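Local coordinates for protein amidohydrolase (PDB 3OOQ) that probably acts as a hydrolase of the TIM-barrel amidohydrolase family, perhaps with allantoinase activity, though its substrate is not established, at residues F[25-30]-F[38-43]; F[88-93]-F[207-212]; F[114-119]-F[129-134]; F[155-160]-F[280-285]; F[318-323]-F[369-374]. One frame throughout, in Å; residues are numbered along the deposited sequence.

Contact 1 of 5, residues F[25-30]-F[38-43]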
# COMPACT_ATOMS: atom_id res chain seq x y z
N ASP F 25 -29.31 -30.96 53.69
CA ASP F 25 -30.21 -29.89 53.28
C ASP F 25 -29.51 -28.54 53.24
O ASP F 25 -28.48 -28.31 53.91
CB ASP F 25 -31.40 -29.78 54.24
CG ASP F 25 -32.07 -31.12 54.53
OD1 ASP F 25 -32.17 -31.98 53.63
OD2 ASP F 25 -32.51 -31.32 55.69
N VAL F 26 -30.09 -27.64 52.45
CA VAL F 26 -29.59 -26.28 52.36
C VAL F 26 -30.81 -25.37 52.36
O VAL F 26 -31.72 -25.53 51.54
CB VAL F 26 -28.72 -26.08 51.08
CG1 VAL F 26 -28.34 -24.61 50.88
CG2 VAL F 26 -27.47 -26.96 51.11
N LEU F 27 -30.82 -24.40 53.27
CA LEU F 27 -31.90 -23.42 53.38
C LEU F 27 -31.41 -22.08 52.87
O LEU F 27 -30.34 -21.61 53.27
CB LEU F 27 -32.38 -23.28 54.83
CG LEU F 27 -33.42 -22.19 55.16
CD1 LEU F 27 -34.76 -22.48 54.52
CD2 LEU F 27 -33.60 -22.04 56.68
N VAL F 28 -32.22 -21.49 52.00
CA VAL F 28 -31.90 -20.24 51.34
C VAL F 28 -32.96 -19.24 51.73
O VAL F 28 -34.16 -19.56 51.72
CB VAL F 28 -31.91 -20.43 49.79
CG1 VAL F 28 -31.89 -19.09 49.05
CG2 VAL F 28 -30.76 -21.31 49.35
N SER F 29 -32.52 -18.03 52.10
CA SER F 29 -33.44 -16.91 52.30
C SER F 29 -32.73 -15.60 52.01
O SER F 29 -31.51 -15.50 52.19
CB SER F 29 -34.01 -16.89 53.73
OG SER F 29 -33.11 -16.32 54.65
N ASN F 30 -33.50 -14.61 51.55
CA ASN F 30 -32.98 -13.30 51.13
C ASN F 30 -31.77 -13.40 50.20
O ASN F 30 -30.83 -12.61 50.31
CB ASN F 30 -32.66 -12.39 52.34
CG ASN F 30 -33.91 -11.91 53.08
OD1 ASN F 30 -34.99 -11.78 52.51
ND2 ASN F 30 -33.75 -11.62 54.37
N GLU F 38 -27.50 -31.48 58.06
CA GLU F 38 -28.17 -32.79 58.05
C GLU F 38 -29.70 -32.79 57.90
O GLU F 38 -30.24 -33.43 56.98
CB GLU F 38 -27.82 -33.51 59.35
CG GLU F 38 -27.68 -35.02 59.23
CD GLU F 38 -26.28 -35.45 58.88
OE1 GLU F 38 -25.56 -34.68 58.19
OE2 GLU F 38 -25.88 -36.57 59.28
N ASN F 39 -30.39 -32.11 58.82
CA ASN F 39 -31.85 -32.21 58.93
C ASN F 39 -32.53 -30.87 59.21
O ASN F 39 -33.06 -30.64 60.30
CB ASN F 39 -32.25 -33.22 60.03
CG ASN F 39 -32.44 -34.63 59.50
OD1 ASN F 39 -31.70 -35.55 59.84
ND2 ASN F 39 -33.45 -34.81 58.65
N ILE F 40 -32.51 -29.98 58.22
CA ILE F 40 -33.13 -28.67 58.38
C ILE F 40 -34.64 -28.75 58.19
O ILE F 40 -35.12 -29.44 57.29
CB ILE F 40 -32.51 -27.61 57.41
CG1 ILE F 40 -30.99 -27.54 57.60
CG2 ILE F 40 -33.15 -26.25 57.64
CD1 ILE F 40 -30.26 -26.70 56.56
N GLU F 41 -35.39 -28.07 59.06
CA GLU F 41 -36.84 -27.90 58.92
C GLU F 41 -37.18 -26.42 58.93
O GLU F 41 -36.61 -25.66 59.71
CB GLU F 41 -37.61 -28.63 60.04
CG GLU F 41 -38.53 -29.77 59.57
CD GLU F 41 -37.77 -30.97 59.00
OE1 GLU F 41 -36.74 -31.37 59.60
OE2 GLU F 41 -38.20 -31.52 57.96
N ASP F 42 -38.09 -26.01 58.05
CA ASP F 42 -38.58 -24.63 58.04
C ASP F 42 -40.01 -24.61 57.51
O ASP F 42 -40.25 -24.97 56.35
CB ASP F 42 -37.67 -23.68 57.25
CG ASP F 42 -37.97 -22.20 57.53
OD1 ASP F 42 -39.02 -21.69 57.07
OD2 ASP F 42 -37.14 -21.54 58.19
N PRO F 43 -40.96 -24.17 58.36
CA PRO F 43 -42.39 -24.33 58.11
C PRO F 43 -42.90 -23.49 56.94
O PRO F 43 -43.88 -23.85 56.29
CB PRO F 43 -43.03 -23.86 59.43
CG PRO F 43 -42.03 -22.90 60.01
CD PRO F 43 -40.68 -23.44 59.61
O HOH W 1 -32.38 -34.32 54.37

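Contact 2 of 5, residues F[88-93]-F[207-212]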
# COMPACT_ATOMS: atom_id res chain seq x y z
N THR F 88 -4.18 0.97 27.07
CA THR F 88 -5.58 1.33 27.25
C THR F 88 -6.17 0.91 28.62
O THR F 88 -7.19 0.22 28.67
CB THR F 88 -6.46 0.76 26.11
OG1 THR F 88 -6.35 -0.67 26.10
CG2 THR F 88 -6.02 1.31 24.75
N PRO F 89 -5.56 1.37 29.73
CA PRO F 89 -6.07 1.03 31.07
C PRO F 89 -7.48 1.55 31.34
O PRO F 89 -8.18 0.98 32.17
CB PRO F 89 -5.09 1.73 32.02
CG PRO F 89 -4.49 2.83 31.20
CD PRO F 89 -4.43 2.33 29.80
N HIS F 90 -7.87 2.62 30.65
CA HIS F 90 -9.15 3.30 30.87
C HIS F 90 -10.36 2.56 30.30
O HIS F 90 -11.48 2.85 30.70
CB HIS F 90 -9.09 4.71 30.25
CG HIS F 90 -8.90 4.71 28.77
ND1 HIS F 90 -7.88 4.01 28.16
CD2 HIS F 90 -9.61 5.28 27.77
CE1 HIS F 90 -7.96 4.16 26.85
NE2 HIS F 90 -9.00 4.93 26.59
N VAL F 91 -10.16 1.64 29.34
CA VAL F 91 -11.30 0.92 28.78
C VAL F 91 -11.70 -0.24 29.71
O VAL F 91 -10.86 -0.82 30.39
CB VAL F 91 -11.11 0.43 27.30
CG1 VAL F 91 -10.65 1.60 26.36
CG2 VAL F 91 -10.17 -0.78 27.20
N LYS F 92 -12.99 -0.56 29.72
CA LYS F 92 -13.54 -1.57 30.64
C LYS F 92 -14.20 -2.71 29.87
O LYS F 92 -14.99 -2.47 28.97
CB LYS F 92 -14.58 -0.93 31.58
CG LYS F 92 -14.24 0.44 32.15
CD LYS F 92 -15.30 0.93 33.19
CE LYS F 92 -15.40 -0.04 34.40
NZ LYS F 92 -16.17 0.51 35.58
N ALA F 93 -13.90 -3.95 30.25
CA ALA F 93 -14.62 -5.10 29.74
C ALA F 93 -16.13 -4.95 29.94
O ALA F 93 -16.92 -5.38 29.09
CB ALA F 93 -14.13 -6.36 30.39
N ASP F 207 -7.04 12.49 34.63
CA ASP F 207 -6.79 11.69 33.45
C ASP F 207 -7.26 10.28 33.74
O ASP F 207 -6.75 9.60 34.63
CB ASP F 207 -5.30 11.71 33.09
CG ASP F 207 -4.98 10.88 31.83
OD1 ASP F 207 -5.60 9.83 31.60
OD2 ASP F 207 -4.08 11.26 31.08
N LEU F 208 -8.22 9.85 32.93
CA LEU F 208 -8.87 8.56 33.08
C LEU F 208 -7.87 7.41 33.12
O LEU F 208 -8.01 6.50 33.93
CB LEU F 208 -9.84 8.39 31.91
CG LEU F 208 -11.22 7.82 32.19
CD1 LEU F 208 -11.93 8.66 33.24
CD2 LEU F 208 -11.99 7.79 30.86
N LYS F 209 -6.86 7.46 32.25
CA LYS F 209 -5.82 6.43 32.19
C LYS F 209 -4.94 6.42 33.45
O LYS F 209 -4.56 5.36 33.94
CB LYS F 209 -4.93 6.62 30.95
CG LYS F 209 -5.59 6.42 29.59
CD LYS F 209 -4.52 6.61 28.49
CE LYS F 209 -5.00 6.32 27.08
NZ LYS F 209 -3.79 6.06 26.18
N MSE F 210 -4.62 7.61 33.94
CA MSE F 210 -3.83 7.76 35.15
C MSE F 210 -4.60 7.34 36.40
O MSE F 210 -4.02 6.78 37.34
CB MSE F 210 -3.35 9.21 35.33
CG MSE F 210 -2.43 9.75 34.27
SE MSE F 210 -0.70 8.82 34.17
CE MSE F 210 -1.13 7.61 32.76
N GLU F 211 -5.91 7.62 36.42
CA GLU F 211 -6.75 7.29 37.57
C GLU F 211 -6.76 5.78 37.89
O GLU F 211 -6.64 5.41 39.04
CB GLU F 211 -8.18 7.84 37.41
CG GLU F 211 -8.27 9.36 37.57
CD GLU F 211 -8.15 9.81 39.03
OE1 GLU F 211 -7.65 10.92 39.30
OE2 GLU F 211 -8.55 9.05 39.92
N VAL F 212 -6.87 4.92 36.88
CA VAL F 212 -6.83 3.47 37.09
C VAL F 212 -5.47 3.01 37.56
O VAL F 212 -5.37 2.07 38.36
CB VAL F 212 -7.10 2.64 35.79
CG1 VAL F 212 -7.78 1.31 36.17
CG2 VAL F 212 -7.92 3.39 34.81

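Contact 3 of 5, residues F[114-119]-F[129-134]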
# COMPACT_ATOMS: atom_id res chain seq x y z
N SER F 114 -20.52 -17.27 37.92
CA SER F 114 -19.78 -16.00 38.06
C SER F 114 -18.46 -16.05 37.28
O SER F 114 -17.82 -17.10 37.23
CB SER F 114 -19.47 -15.71 39.54
OG SER F 114 -20.65 -15.50 40.30
N VAL F 115 -18.06 -14.92 36.71
CA VAL F 115 -16.79 -14.83 36.00
C VAL F 115 -16.21 -13.44 36.15
O VAL F 115 -16.95 -12.46 36.34
CB VAL F 115 -16.95 -15.12 34.45
CG1 VAL F 115 -17.62 -16.47 34.18
CG2 VAL F 115 -17.78 -14.03 33.78
N MSE F 116 -14.90 -13.34 36.08
CA MSE F 116 -14.32 -12.06 35.74
C MSE F 116 -14.20 -11.90 34.22
O MSE F 116 -13.52 -12.68 33.54
CB MSE F 116 -12.98 -11.79 36.41
CG MSE F 116 -12.71 -10.27 36.40
SE MSE F 116 -11.03 -9.70 36.91
CE MSE F 116 -9.91 -10.79 35.71
N ILE F 117 -14.91 -10.91 33.69
CA ILE F 117 -14.75 -10.52 32.31
C ILE F 117 -13.59 -9.54 32.26
O ILE F 117 -13.48 -8.63 33.10
CB ILE F 117 -16.04 -9.89 31.72
CG1 ILE F 117 -16.57 -8.78 32.63
CG2 ILE F 117 -17.07 -10.99 31.47
CD1 ILE F 117 -17.68 -7.90 32.03
N VAL F 118 -12.70 -9.75 31.29
CA VAL F 118 -11.45 -9.02 31.22
C VAL F 118 -11.07 -8.81 29.73
O VAL F 118 -11.41 -9.65 28.89
CB VAL F 118 -10.38 -9.79 32.04
CG1 VAL F 118 -10.06 -11.16 31.42
CG2 VAL F 118 -9.13 -9.01 32.28
N PRO F 119 -10.38 -7.70 29.39
CA PRO F 119 -9.80 -7.63 28.05
C PRO F 119 -8.79 -8.77 27.82
O PRO F 119 -8.32 -9.42 28.77
CB PRO F 119 -9.08 -6.28 28.04
CG PRO F 119 -9.70 -5.46 29.12
CD PRO F 119 -10.11 -6.48 30.18
N GLY F 129 -10.94 -5.28 34.30
CA GLY F 129 -11.82 -6.42 34.51
C GLY F 129 -12.91 -6.08 35.52
O GLY F 129 -12.75 -5.14 36.30
N SER F 130 -14.02 -6.83 35.46
CA SER F 130 -15.12 -6.74 36.40
C SER F 130 -15.59 -8.15 36.69
O SER F 130 -15.56 -8.99 35.80
CB SER F 130 -16.30 -5.98 35.77
OG SER F 130 -16.03 -4.60 35.62
N VAL F 131 -16.05 -8.41 37.91
CA VAL F 131 -16.67 -9.69 38.22
C VAL F 131 -18.17 -9.54 38.07
O VAL F 131 -18.77 -8.61 38.61
CB VAL F 131 -16.35 -10.18 39.65
CG1 VAL F 131 -16.99 -11.56 39.88
CG2 VAL F 131 -14.85 -10.21 39.90
N ILE F 132 -18.78 -10.45 37.33
CA ILE F 132 -20.21 -10.40 37.13
C ILE F 132 -20.83 -11.77 37.38
O ILE F 132 -20.13 -12.79 37.40
CB ILE F 132 -20.58 -9.88 35.70
CG1 ILE F 132 -20.03 -10.79 34.60
CG2 ILE F 132 -20.07 -8.45 35.48
CD1 ILE F 132 -21.04 -11.70 33.98
N LYS F 133 -22.14 -11.77 37.57
CA LYS F 133 -22.91 -13.01 37.66
C LYS F 133 -23.89 -13.02 36.52
O LYS F 133 -24.33 -11.96 36.08
CB LYS F 133 -23.70 -13.05 38.95
CG LYS F 133 -22.88 -13.12 40.20
CD LYS F 133 -23.80 -13.51 41.35
CE LYS F 133 -23.12 -13.31 42.67
NZ LYS F 133 -23.97 -13.89 43.73
N PHE F 134 -24.27 -14.21 36.05
CA PHE F 134 -25.19 -14.35 34.92
C PHE F 134 -26.65 -14.25 35.40
O PHE F 134 -27.43 -15.17 35.17
CB PHE F 134 -24.98 -15.70 34.20
CG PHE F 134 -23.58 -15.92 33.69
CD1 PHE F 134 -22.88 -14.91 33.02
CD2 PHE F 134 -22.98 -17.18 33.81
CE1 PHE F 134 -21.58 -15.12 32.54
CE2 PHE F 134 -21.68 -17.40 33.33
CZ PHE F 134 -20.98 -16.35 32.69

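Contact 4 of 5, residues F[155-160]-F[280-285]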
# COMPACT_ATOMS: atom_id res chain seq x y z
N GLY F 155 5.04 -11.30 26.80
CA GLY F 155 5.30 -12.42 25.90
C GLY F 155 4.92 -12.11 24.46
O GLY F 155 4.97 -10.95 24.03
N GLU F 156 4.57 -13.14 23.70
CA GLU F 156 4.45 -13.05 22.24
C GLU F 156 3.33 -12.14 21.76
O GLU F 156 3.51 -11.40 20.79
CB GLU F 156 4.28 -14.44 21.60
CG GLU F 156 5.49 -15.37 21.75
CD GLU F 156 5.25 -16.75 21.14
OE1 GLU F 156 4.49 -16.85 20.16
OE2 GLU F 156 5.84 -17.74 21.62
N ASN F 157 2.17 -12.19 22.44
CA ASN F 157 0.97 -11.50 21.95
C ASN F 157 1.15 -9.99 21.78
O ASN F 157 1.00 -9.48 20.67
CB ASN F 157 -0.30 -11.86 22.78
CG ASN F 157 -0.71 -13.32 22.64
OD1 ASN F 157 -0.14 -14.06 21.85
ND2 ASN F 157 -1.70 -13.75 23.43
N PRO F 158 1.53 -9.25 22.86
CA PRO F 158 1.67 -7.80 22.67
C PRO F 158 2.75 -7.36 21.65
O PRO F 158 2.52 -6.42 20.90
CB PRO F 158 2.02 -7.28 24.08
CG PRO F 158 2.57 -8.50 24.82
CD PRO F 158 1.77 -9.66 24.26
N LYS F 159 3.89 -8.04 21.61
CA LYS F 159 4.91 -7.70 20.63
C LYS F 159 4.57 -8.10 19.18
O LYS F 159 5.06 -7.46 18.25
CB LYS F 159 6.29 -8.24 21.04
CG LYS F 159 6.46 -9.76 20.96
CD LYS F 159 7.95 -10.17 21.14
CE LYS F 159 8.14 -11.70 21.03
NZ LYS F 159 9.57 -12.03 20.74
N ARG F 160 3.76 -9.15 18.99
CA ARG F 160 3.25 -9.51 17.65
C ARG F 160 2.26 -8.44 17.17
O ARG F 160 2.40 -7.93 16.06
CB ARG F 160 2.59 -10.89 17.62
CG ARG F 160 1.93 -11.24 16.27
CD ARG F 160 1.06 -12.51 16.31
NE ARG F 160 -0.00 -12.44 17.33
CZ ARG F 160 -1.20 -11.86 17.16
NH1 ARG F 160 -1.54 -11.27 16.01
NH2 ARG F 160 -2.08 -11.86 18.17
N LYS F 280 1.43 -21.76 20.17
CA LYS F 280 2.57 -20.84 20.14
C LYS F 280 3.79 -21.46 20.77
O LYS F 280 3.69 -22.37 21.62
CB LYS F 280 2.25 -19.52 20.87
CG LYS F 280 1.17 -18.66 20.18
CD LYS F 280 0.81 -17.41 20.99
CE LYS F 280 0.15 -17.76 22.34
NZ LYS F 280 0.04 -16.53 23.19
N LEU F 281 4.94 -20.96 20.34
CA LEU F 281 6.22 -21.32 20.92
C LEU F 281 6.21 -21.20 22.45
O LEU F 281 6.73 -22.09 23.14
CB LEU F 281 7.27 -20.39 20.35
CG LEU F 281 8.73 -20.69 20.58
CD1 LEU F 281 9.08 -22.03 19.91
CD2 LEU F 281 9.56 -19.51 20.04
N GLU F 282 5.63 -20.10 22.96
CA GLU F 282 5.59 -19.83 24.39
C GLU F 282 4.67 -20.82 25.12
O GLU F 282 4.71 -20.93 26.34
CB GLU F 282 5.22 -18.36 24.71
CG GLU F 282 3.79 -17.89 24.32
CD GLU F 282 3.55 -16.40 24.58
OE1 GLU F 282 4.48 -15.70 25.05
OE2 GLU F 282 2.42 -15.91 24.31
N LEU F 283 3.86 -21.56 24.37
CA LEU F 283 3.02 -22.62 24.92
C LEU F 283 3.63 -24.02 24.80
O LEU F 283 3.00 -25.00 25.17
CB LEU F 283 1.63 -22.60 24.26
CG LEU F 283 0.83 -21.30 24.36
CD1 LEU F 283 -0.60 -21.46 23.82
CD2 LEU F 283 0.77 -20.83 25.79
N LYS F 284 4.86 -24.12 24.28
CA LYS F 284 5.45 -25.46 24.00
C LYS F 284 5.53 -26.41 25.21
O LYS F 284 5.43 -27.63 25.04
CB LYS F 284 6.82 -25.34 23.33
CG LYS F 284 7.98 -25.04 24.26
CD LYS F 284 9.33 -25.08 23.52
CE LYS F 284 10.49 -25.35 24.48
NZ LYS F 284 11.75 -24.66 24.07
N ASP F 285 5.73 -25.87 26.42
CA ASP F 285 5.82 -26.70 27.64
C ASP F 285 4.55 -26.70 28.50
O ASP F 285 4.60 -27.07 29.68
CB ASP F 285 7.04 -26.29 28.48
CG ASP F 285 8.35 -26.77 27.89
OD1 ASP F 285 8.34 -27.66 27.02
OD2 ASP F 285 9.42 -26.27 28.28
O HOH W 2 4.52 -18.83 18.45

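Contact 5 of 5, residues F[318-323]-F[369-374]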
# COMPACT_ATOMS: atom_id res chain seq x y z
N GLN F 318 -12.80 -29.77 31.30
CA GLN F 318 -11.39 -29.46 31.47
C GLN F 318 -10.88 -29.90 32.86
O GLN F 318 -9.85 -30.55 32.97
CB GLN F 318 -11.11 -27.97 31.28
CG GLN F 318 -9.63 -27.66 31.48
CD GLN F 318 -9.25 -26.23 31.22
OE1 GLN F 318 -8.23 -25.97 30.58
NE2 GLN F 318 -10.04 -25.27 31.73
N ALA F 319 -11.61 -29.54 33.91
CA ALA F 319 -11.21 -29.93 35.28
C ALA F 319 -11.11 -31.44 35.40
O ALA F 319 -10.05 -31.96 35.74
CB ALA F 319 -12.14 -29.35 36.31
N ALA F 320 -12.20 -32.14 35.07
CA ALA F 320 -12.23 -33.62 35.13
C ALA F 320 -11.04 -34.27 34.43
O ALA F 320 -10.41 -35.17 34.98
CB ALA F 320 -13.52 -34.14 34.57
N THR F 321 -10.71 -33.79 33.24
CA THR F 321 -9.60 -34.32 32.44
C THR F 321 -8.27 -34.23 33.19
O THR F 321 -7.37 -35.06 32.99
CB THR F 321 -9.51 -33.60 31.08
OG1 THR F 321 -10.69 -33.88 30.33
CG2 THR F 321 -8.28 -34.05 30.27
N ALA F 322 -8.15 -33.24 34.06
CA ALA F 322 -6.90 -33.10 34.81
C ALA F 322 -6.64 -34.29 35.73
O ALA F 322 -5.49 -34.54 36.09
CB ALA F 322 -6.85 -31.78 35.56
N MSE F 323 -7.69 -35.05 36.06
CA MSE F 323 -7.52 -36.31 36.81
C MSE F 323 -6.68 -37.35 36.07
O MSE F 323 -6.17 -38.28 36.68
CB MSE F 323 -8.87 -36.92 37.22
CG MSE F 323 -9.66 -36.05 38.17
SE MSE F 323 -11.27 -36.86 38.93
CE MSE F 323 -12.33 -37.18 37.31
N PHE F 369 -17.99 -34.14 37.41
CA PHE F 369 -16.85 -34.69 36.67
C PHE F 369 -17.21 -36.03 36.05
O PHE F 369 -16.36 -36.71 35.50
CB PHE F 369 -15.61 -34.86 37.58
CG PHE F 369 -15.06 -33.57 38.15
CD1 PHE F 369 -15.47 -32.33 37.66
CD2 PHE F 369 -14.09 -33.60 39.17
CE1 PHE F 369 -14.95 -31.14 38.20
CE2 PHE F 369 -13.58 -32.42 39.71
CZ PHE F 369 -14.00 -31.18 39.21
N ASP F 370 -18.47 -36.42 36.18
CA ASP F 370 -18.96 -37.61 35.52
C ASP F 370 -19.61 -37.11 34.26
O ASP F 370 -20.55 -36.30 34.32
CB ASP F 370 -19.96 -38.39 36.39
CG ASP F 370 -20.41 -39.72 35.76
OD1 ASP F 370 -20.46 -39.87 34.52
OD2 ASP F 370 -20.71 -40.66 36.53
N MSE F 371 -19.11 -37.58 33.12
CA MSE F 371 -19.58 -37.04 31.84
C MSE F 371 -21.04 -37.40 31.53
O MSE F 371 -21.63 -36.84 30.61
CB MSE F 371 -18.64 -37.44 30.70
CG MSE F 371 -17.23 -36.82 30.81
SE MSE F 371 -17.23 -34.84 30.87
CE MSE F 371 -16.94 -34.55 32.79
N LYS F 372 -21.63 -38.29 32.33
CA LYS F 372 -23.04 -38.58 32.17
C LYS F 372 -23.92 -37.53 32.85
O LYS F 372 -25.10 -37.41 32.54
CB LYS F 372 -23.38 -39.97 32.68
CG LYS F 372 -22.78 -41.06 31.82
CD LYS F 372 -23.20 -42.43 32.30
CE LYS F 372 -22.73 -43.47 31.32
NZ LYS F 372 -22.48 -44.75 32.00
N SER F 373 -23.33 -36.76 33.77
CA SER F 373 -24.13 -35.85 34.60
C SER F 373 -24.56 -34.60 33.85
O SER F 373 -23.84 -34.13 32.96
CB SER F 373 -23.37 -35.46 35.87
OG SER F 373 -22.81 -36.59 36.50
N VAL F 374 -25.73 -34.07 34.22
CA VAL F 374 -26.26 -32.86 33.59
C VAL F 374 -26.76 -31.87 34.64
O VAL F 374 -27.16 -32.26 35.73
CB VAL F 374 -27.43 -33.16 32.58
CG1 VAL F 374 -26.99 -34.18 31.51
CG2 VAL F 374 -28.67 -33.62 33.30

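Contact 1 of 5, residues F[25-30]-F[38-43]
Asp-25 on strand 24-29 faces Ile-40 at the edge of the small mixed sheet outside the barrel; the strand belongs to this sheet, and loop 38-43 links its strands 32-37 and 46-49. The Asp-25 side chain leaves the strand toward the loop: Asp-25 CB packs 4.0 Å from Ile-40 CB. Asp-25 CG lies beside the backbone N, anti to the carbonyl carbon (chi1 -48°), and comes to 3.8 Å from Glu-38 O. At the tip the two oxygens divide the work. Asp-25 OD2 offers its anti lone pair to Ile-40 N at 2.9 Å, with a bent N-H...O angle of 137°, and also forms a salt bridge with Lys-10. OD1 accepts from Asn-11 N and from water 1, which donates weakly to Glu-38 O as well. Lys-10 NZ also bonds to Ile-40 O, so one lysine ties the carboxylate to the loop backbone. Past the carboxylate the contact is made by side-chain carbons. Ile-40 CD1 reaches back to 3.6 Å from Asp-25 O, while Ile-40 CG2 makes an apolar contact with Leu-27 CB at 4.2 Å. Further on, the side chains of Leu-27 and Asp-42 cross at about a right angle, Leu-27 CD2 lying 3.9 Å from Asp-42 OD2.

Contact 2 of 5, residues F[88-93]-F[207-212]
Lys-209 NZ, carried past the ring of His-90 by an extended chain, donates to Val-87 O and has a long, weak ion pair with Asp-85, both just before segment 88-93. The methylenes beneath it do the touching: lysine and imidazole lie side by side and point the same way. Lys-209 CG is 3.6 Å from His-90 ND1, and Lys-209 CE is 3.7 Å from His-90 CE1. The crowded first torsion of the histidine (chi1 63°) places His-90 CG 3.8 Å from Lys-209 CG. His-90 CB lies 4.1 Å from Leu-208 CB. An alanine in place of His-90 would probably cost Lys-209 CG and CE their ring contacts and open a gap beside those methylenes. Just before it in the type I turn 88-91, Pro-89 CG packs 3.8 Å from Lys-209 CB, and Pro-89 O lies 3.6 Å from Val-212 CG2 while accepting from Gln-128. At the start of helix 208-217, Asp-207 OD1 caps the amides of Lys-209 and Met-210 with weak bonds. Gly-177 of the second subunit packs on His-90. The turn thus meets the helix largely through carbon, with the lysine ammonium donating to Val-87 O and the buried His-90 ND1 left without a polar partner in the model.

Contact 3 of 5, residues F[114-119]-F[129-134]
Val-115 and Ile-132 form a hydrogen-bonded pair in the antiparallel hairpin of strands 112-117 and 125-133, whose short axes run at 161° to each other. Two backbone bonds join them, Val-115 N to Ile-132 O at 3.0 Å and Ile-132 N to Val-115 O at 2.9 Å. Ile-117 and Ser-130 repeat the pattern. Non-hydrogen-bonded pairs alternate with these, Met-116 with Val-131 between the two and Ser-114 with Lys-133 at the outer end. Here CA-H groups approach the carbonyls; Val-131 CA lies 3.4 Å from Val-115 O.

Apolar contacts divide over the two faces. On the face of Val-115, Ile-117, Ser-130 and Ile-132, the side chains of Val-115 and Ile-132 lie side by side, Val-115 CG2 to Ile-132 CD1 4.0 Å. Phe-134, beyond the strand end, crosses Val-115 at about a right angle, Phe-134 CZ 3.7 Å from Val-115 CG1, and continues into Ile-104, Ala-107 and Leu-108 of helix 103-108. On the other face Met-116, a selenomethionine with CG anti to the backbone N (chi1 -160°), sets Met-116 CG 4.1 Å from Val-131 CG2 and runs on until Met-116 SE lies 4.1 Å from Gly-129 CA.

Of the polar side chains, Ser-114 OG lies against Lys-133 CG at 3.3 Å, while Lys-133 NZ leaves the pair for salt bridges to Asp-358, Asp-360 and Asp-381. Val-118 O bonds to His-65, part of a His-Ser-His sequence consistent with the His-X-His motif of amidohydrolases. The hairpin puts an antiparallel strand between the parallel strands 112-117 and 143-153 of the TIM-barrel-type core.

Contact 4 of 5, residues F[155-160]-F[280-285]
Glu-156 and Glu-282 exchange bonds with each other's backbone, joining the first turn of helix 156-164, which follows strand 143-153 of the TIM-barrel-type core, to the 3-10 segment 281-283. Glu-282 N donates to Glu-156 OE2 at 2.7 Å, on the syn side but 30° out of the carboxylate plane; the extended Glu-156 chain (chi2 178°) carries the carboxylate there. In return Glu-156 N, just after the N-cap Gly-155, donates to Glu-282 OE1 at 2.9 Å, met from above the carboxylate plane. The two side chains slide past each other in opposite directions, which brings Glu-156 OE2 to 4.2 Å from Glu-282 OE1; this repulsion is probably eased by Lys-280, where Lys-280 NZ makes a 2.7 Å salt bridge to the anti lone pair of Glu-282 OE2. Lys-280 NZ also bonds to Asn-157 OD1 at 2.8 Å from above the carbonyl plane. Asn-157 ND2 turns to Ser-121 OG, so that amide is held at both ends. Outward lie contacts of side-chain carbon with the carboxylate: Lys-280 CB is 3.6 Å from Glu-156 OE1. Tyr-77 of the third subunit packs on Glu-156. Water 2 bridges the segments, donating to Glu-156 OE1 at 2.6 Å and accepting from Leu-281 N.

Contact 5 of 5, residues F[318-323]-F[369-374]
The ring of Phe-369, in the loop between strands 361-364 and 375-380, has the backbone of Ala-320 over one face: Ala-320 CA lies over it, and Ala-320 N stands 4.2 Å above the plane, offset toward the rim. Ala-319 CB approaches obliquely at the far end of the ring, 3.8 Å from Phe-369 CE1 and nearly as close to CZ. The ring of His-367 also meets it, the two planes turned by about 55°, and Leu-332 and Leu-333 of helix 329-334 add further side chains around it.

At the root of the side chain, Phe-369 CB is packed by two partners, 3.7 Å from Ala-320 CB and 4.0 Å from Met-323 CE, the end of a selenomethionine chain bent at its third torsion that crosses the phenylalanine obliquely. The second selenomethionine, Met-371, brings Met-371 CE to 3.9 Å from Ala-320 CB, so Ala-320 CB touches both Phe-369 and Met-371. An alanine in place of Phe-369 would probably open a gap beside Ala-319 and over the Ala-320 backbone, and leave the His-367 ring without its partner.

The loop that presents these groups is shaped by its own bonds. Lys-372 N donates to Asp-370 OD1 at 2.9 Å, an Asx turn, and Ser-373 N to Asp-370 O, closing a type I turn. Asp-370 O also accepts from Arg-324 of the fourth subunit. Across the contact itself the meeting is between carbon groups, small alanines on helix 315-321 allowing the aromatic ring to lie close to the helix backbone; its cohesion therefore rests on shape and burial.

Contact 3 is the most central, its centre about 7 Å from the chain's centre and wholly buried, and alone relies on regular backbone pairing. It touches contact 2 through Ala-93, whose CB reaches Ile-117 and Pro-119, so the loop of 88-93 leads from the hairpin out to helix 208-217. Contact 1 lies farthest out, on the separate small sheet, its centre about 30 Å from the chain's centre, with exposed loop residues. Contacts 2 and 5 are buried and carried by carbon, the one by lysine methylenes and the other by an aromatic ring among alanines. Contact 4 instead depends on charged groups. Contacts 4 and 5 both reach the fourth subunit.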